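Local coordinates for protein glycosyl hydrolase family 26 (Bacteroides ovatus, PDB 4ZXO) that probably hydrolyses internal beta-1,4-mannosidic linkages of galactomannan, acting as a family 26 beta-mannanase, at residues E90-I98 with V336-K344. Residues are numbered along the deposited sequence; the frame is centred on the assembly and turned at random.
Sequences EQYARGGMI and VGDNFELYK
The ring of Tyr343 lies between two side chains: Tyr92 CE1 lies over the centre of one face, 3.3 Å above the ring plane, and CB of its own neighbour Leu342 covers the opposite face. In its plane, at the hydroxyl edge, stand Gly96 O and a water. The Tyr92 and Tyr343 ring planes are inclined at 43°, with centroids 4.4 Å apart. These groups join the C-terminal tail to an alpha-to-beta connection of the TIM barrel, where helix 81-93 ends in a Schellman motif at Gly95 and strand 97-101 begins. The evidence for that helix end is the positive phi of Gly95, with Gly96 N bonded to Gln91 O and Gly95 N to Tyr92 O. Tyr343 OH donates to Gly96 O over 2.6 Å, tilted 32° from the carbonyl plane, and receives a bond from the water that in turn accepts Ile98 N. A phenylalanine in place of Tyr343 would probably leave Gly96 O without this donor and the bridging water with one partner fewer. A second water donates to Gly95 O and accepts Leu342 N, while the edge of the Phe340 ring brings CE1 to 3.5 Å from that carbonyl oxygen. Leu342 CD1 packs against Met97 CB at 3.7 Å, and both side chains also touch Leu15 of helix 10-19. Val336 CG1, anti to its own backbone N (chi1 169°), reaches Arg94 O and, with CG2, meets the aliphatic part of Arg94. Beyond it the guanidinium, one face over Glu90 O, sends NH1 in its own plane to Gln91 OE1, 2.9 Å away.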
loop_
_atom_site.group_PDB
_atom_site.type_symbol
_atom_site.label_atom_id
_atom_site.label_comp_id
_atom_site.label_asym_id
_atom_site.label_seq_id
_atom_site.Cartn_x
_atom_site.Cartn_y
_atom_site.Cartn_z
ATOM N N GLU A 90 7.897 -11.065 10.872
ATOM C CA GLU A 90 7.383 -12.394 10.569
ATOM C C GLU A 90 6.988 -12.567 9.108
ATOM O O GLU A 90 7.190 -13.646 8.537
ATOM C CB GLU A 90 6.187 -12.718 11.466
ATOM C CG GLU A 90 6.628 -12.744 12.909
ATOM C CD GLU A 90 5.493 -12.864 13.912
ATOM O OE1 GLU A 90 4.319 -13.056 13.551
ATOM O OE2 GLU A 90 5.790 -12.746 15.116
ATOM N N GLN A 91 6.452 -11.513 8.480
ATOM C CA GLN A 91 6.090 -11.606 7.076
ATOM C C GLN A 91 7.345 -11.704 6.241
ATOM O O GLN A 91 7.390 -12.494 5.289
ATOM C CB GLN A 91 5.211 -10.405 6.682
ATOM C CG GLN A 91 4.902 -10.301 5.151
ATOM C CD GLN A 91 3.933 -11.379 4.652
ATOM O OE1 GLN A 91 3.721 -12.423 5.298
ATOM N NE2 GLN A 91 3.328 -11.115 3.498
ATOM N N TYR A 92 8.378 -10.923 6.574
ATOM C CA TYR A 92 9.609 -11.046 5.822
ATOM C C TYR A 92 10.201 -12.450 5.982
ATOM O O TYR A 92 10.667 -13.070 5.010
ATOM C CB TYR A 92 10.620 -10.017 6.317
ATOM C CG TYR A 92 11.932 -10.049 5.559
ATOM C CD1 TYR A 92 12.058 -9.399 4.347
ATOM C CD2 TYR A 92 13.033 -10.737 6.062
ATOM C CE1 TYR A 92 13.243 -9.410 3.654
ATOM C CE2 TYR A 92 14.263 -10.783 5.355
ATOM C CZ TYR A 92 14.357 -10.100 4.150
ATOM O OH TYR A 92 15.541 -10.125 3.441
ATOM N N ALA A 93 10.151 -12.963 7.198
ATOM C CA ALA A 93 10.759 -14.282 7.482
ATOM C C ALA A 93 10.094 -15.379 6.642
ATOM O O ALA A 93 10.754 -16.343 6.204
ATOM C CB ALA A 93 10.668 -14.586 8.981
ATOM N N ARG A 94 8.796 -15.255 6.369
ATOM C CA ARG A 94 8.118 -16.312 5.608
ATOM C C ARG A 94 8.253 -16.030 4.106
ATOM O O ARG A 94 7.811 -16.828 3.292
ATOM C CB ARG A 94 6.654 -16.460 6.068
ATOM C CG ARG A 94 5.711 -15.315 5.741
ATOM C CD ARG A 94 4.257 -15.624 6.169
ATOM N NE ARG A 94 4.088 -15.707 7.633
ATOM C CZ ARG A 94 3.671 -14.707 8.428
ATOM N NH1 ARG A 94 3.375 -13.488 7.932
ATOM N NH2 ARG A 94 3.558 -14.935 9.749
ATOM N N GLY A 95 8.890 -14.917 3.743
ATOM C CA GLY A 95 9.109 -14.620 2.331
ATOM C C GLY A 95 8.116 -13.672 1.673
ATOM O O GLY A 95 8.224 -13.399 0.454
ATOM N N GLY A 96 7.192 -13.130 2.446
ATOM C CA GLY A 96 6.229 -12.201 1.841
ATOM C C GLY A 96 6.732 -10.771 1.802
ATOM O O GLY A 96 7.808 -10.444 2.355
ATOM N N MET A 97 5.910 -9.913 1.181
ATOM C CA MET A 97 6.211 -8.495 1.034
ATOM C C MET A 97 5.447 -7.663 2.064
ATOM O O MET A 97 4.362 -8.107 2.546
ATOM C CB MET A 97 5.812 -7.994 -0.384
ATOM C CG MET A 97 6.497 -6.707 -0.748
ATOM S SD MET A 97 5.823 -6.024 -2.271
ATOM C CE MET A 97 4.543 -4.931 -1.604
ATOM N N ILE A 98 5.999 -6.482 2.396
ATOM C CA ILE A 98 5.332 -5.532 3.270
ATOM C C ILE A 98 5.142 -4.186 2.632
ATOM O O ILE A 98 6.031 -3.685 1.996
ATOM C CB ILE A 98 6.144 -5.346 4.597
ATOM C CG1 ILE A 98 6.273 -6.664 5.364
ATOM C CG2 ILE A 98 5.533 -4.224 5.507
ATOM C CD1 ILE A 98 7.544 -7.454 5.055
ATOM N N VAL A 336 2.126 -16.564 -0.070
ATOM C CA VAL A 336 3.307 -17.173 0.527
ATOM C C VAL A 336 3.316 -18.681 0.335
ATOM O O VAL A 336 2.287 -19.330 0.563
ATOM C CB VAL A 336 3.363 -16.830 2.018
ATOM C CG1 VAL A 336 4.426 -17.655 2.703
ATOM C CG2 VAL A 336 3.634 -15.302 2.192
ATOM N N GLY A 337 4.461 -19.247 -0.079
ATOM C CA GLY A 337 4.559 -20.663 -0.503
ATOM C C GLY A 337 4.596 -20.863 -2.020
ATOM O O GLY A 337 5.096 -21.881 -2.527
ATOM N N ASP A 338 4.105 -19.883 -2.781
ATOM C CA ASP A 338 4.142 -19.985 -4.242
ATOM C C ASP A 338 5.526 -19.667 -4.807
ATOM O O ASP A 338 6.453 -19.350 -4.056
ATOM C CB ASP A 338 3.070 -19.079 -4.830
ATOM C CG ASP A 338 1.651 -19.554 -4.461
ATOM O OD1 ASP A 338 1.478 -20.756 -4.180
ATOM O OD2 ASP A 338 0.699 -18.756 -4.453
ATOM N N ASN A 339 5.679 -19.780 -6.128
ATOM C CA ASN A 339 7.002 -19.781 -6.735
ATOM C C ASN A 339 7.518 -18.384 -7.010
ATOM O O ASN A 339 7.486 -17.907 -8.174
ATOM C CB ASN A 339 6.975 -20.579 -8.026
ATOM C CG ASN A 339 8.347 -20.786 -8.616
ATOM O OD1 ASN A 339 9.361 -20.695 -7.916
ATOM N ND2 ASN A 339 8.391 -21.086 -9.882
ATOM N N PHE A 340 7.984 -17.729 -5.948
ATOM C CA PHE A 340 8.658 -16.448 -6.089
ATOM C C PHE A 340 9.665 -16.361 -4.945
ATOM O O PHE A 340 9.512 -17.062 -3.949
ATOM C CB PHE A 340 7.645 -15.269 -6.056
ATOM C CG PHE A 340 6.869 -15.206 -4.774
ATOM C CD1 PHE A 340 7.353 -14.499 -3.677
ATOM C CD2 PHE A 340 5.644 -15.839 -4.663
ATOM C CE1 PHE A 340 6.668 -14.464 -2.454
ATOM C CE2 PHE A 340 4.938 -15.801 -3.455
ATOM C CZ PHE A 340 5.427 -15.094 -2.361
ATOM N N GLU A 341 10.704 -15.549 -5.100
ATOM C CA GLU A 341 11.674 -15.303 -4.028
ATOM C C GLU A 341 11.989 -13.824 -4.172
ATOM O O GLU A 341 12.806 -13.421 -5.016
ATOM C CB GLU A 341 12.950 -16.151 -4.166
ATOM C CG GLU A 341 12.651 -17.634 -4.035
ATOM C CD GLU A 341 13.885 -18.459 -4.240
ATOM O OE1 GLU A 341 14.204 -18.821 -5.418
ATOM O OE2 GLU A 341 14.540 -18.744 -3.218
ATOM N N LEU A 342 11.324 -13.011 -3.373
ATOM C CA LEU A 342 11.376 -11.566 -3.540
ATOM C C LEU A 342 12.723 -10.927 -3.218
ATOM O O LEU A 342 13.015 -9.871 -3.723
ATOM C CB LEU A 342 10.326 -10.952 -2.658
ATOM C CG LEU A 342 8.879 -11.387 -2.891
ATOM C CD1 LEU A 342 7.995 -10.596 -1.902
ATOM C CD2 LEU A 342 8.505 -11.044 -4.322
ATOM N N TYR A 343 13.561 -11.585 -2.407
ATOM C CA TYR A 343 14.690 -10.883 -1.851
ATOM C C TYR A 343 15.976 -11.489 -2.394
ATOM O O TYR A 343 17.020 -11.198 -1.873
ATOM C CB TYR A 343 14.640 -10.931 -0.333
ATOM C CG TYR A 343 13.341 -10.390 0.151
ATOM C CD1 TYR A 343 13.028 -9.043 -0.052
ATOM C CD2 TYR A 343 12.398 -11.211 0.772
ATOM C CE1 TYR A 343 11.819 -8.527 0.346
ATOM C CE2 TYR A 343 11.173 -10.691 1.188
ATOM C CZ TYR A 343 10.898 -9.353 0.964
ATOM O OH TYR A 343 9.684 -8.842 1.402
ATOM N N LYS A 344 15.855 -12.323 -3.438
ATOM C CA LYS A 344 16.994 -12.965 -4.100
ATOM C C LYS A 344 17.212 -12.283 -5.428
ATOM O O LYS A 344 16.279 -12.199 -6.254
ATOM C CB LYS A 344 16.703 -14.470 -4.271
ATOM C CG LYS A 344 17.733 -15.297 -5.003
ATOM C CD LYS A 344 17.347 -16.821 -4.916
ATOM C CE LYS A 344 18.140 -17.692 -5.885
ATOM N NZ LYS A 344 17.642 -19.123 -6.006
HETATM O O HOH W 1 10.162 -14.351 -1.042
HETATM O O HOH W 2 8.701 -6.213 1.718
#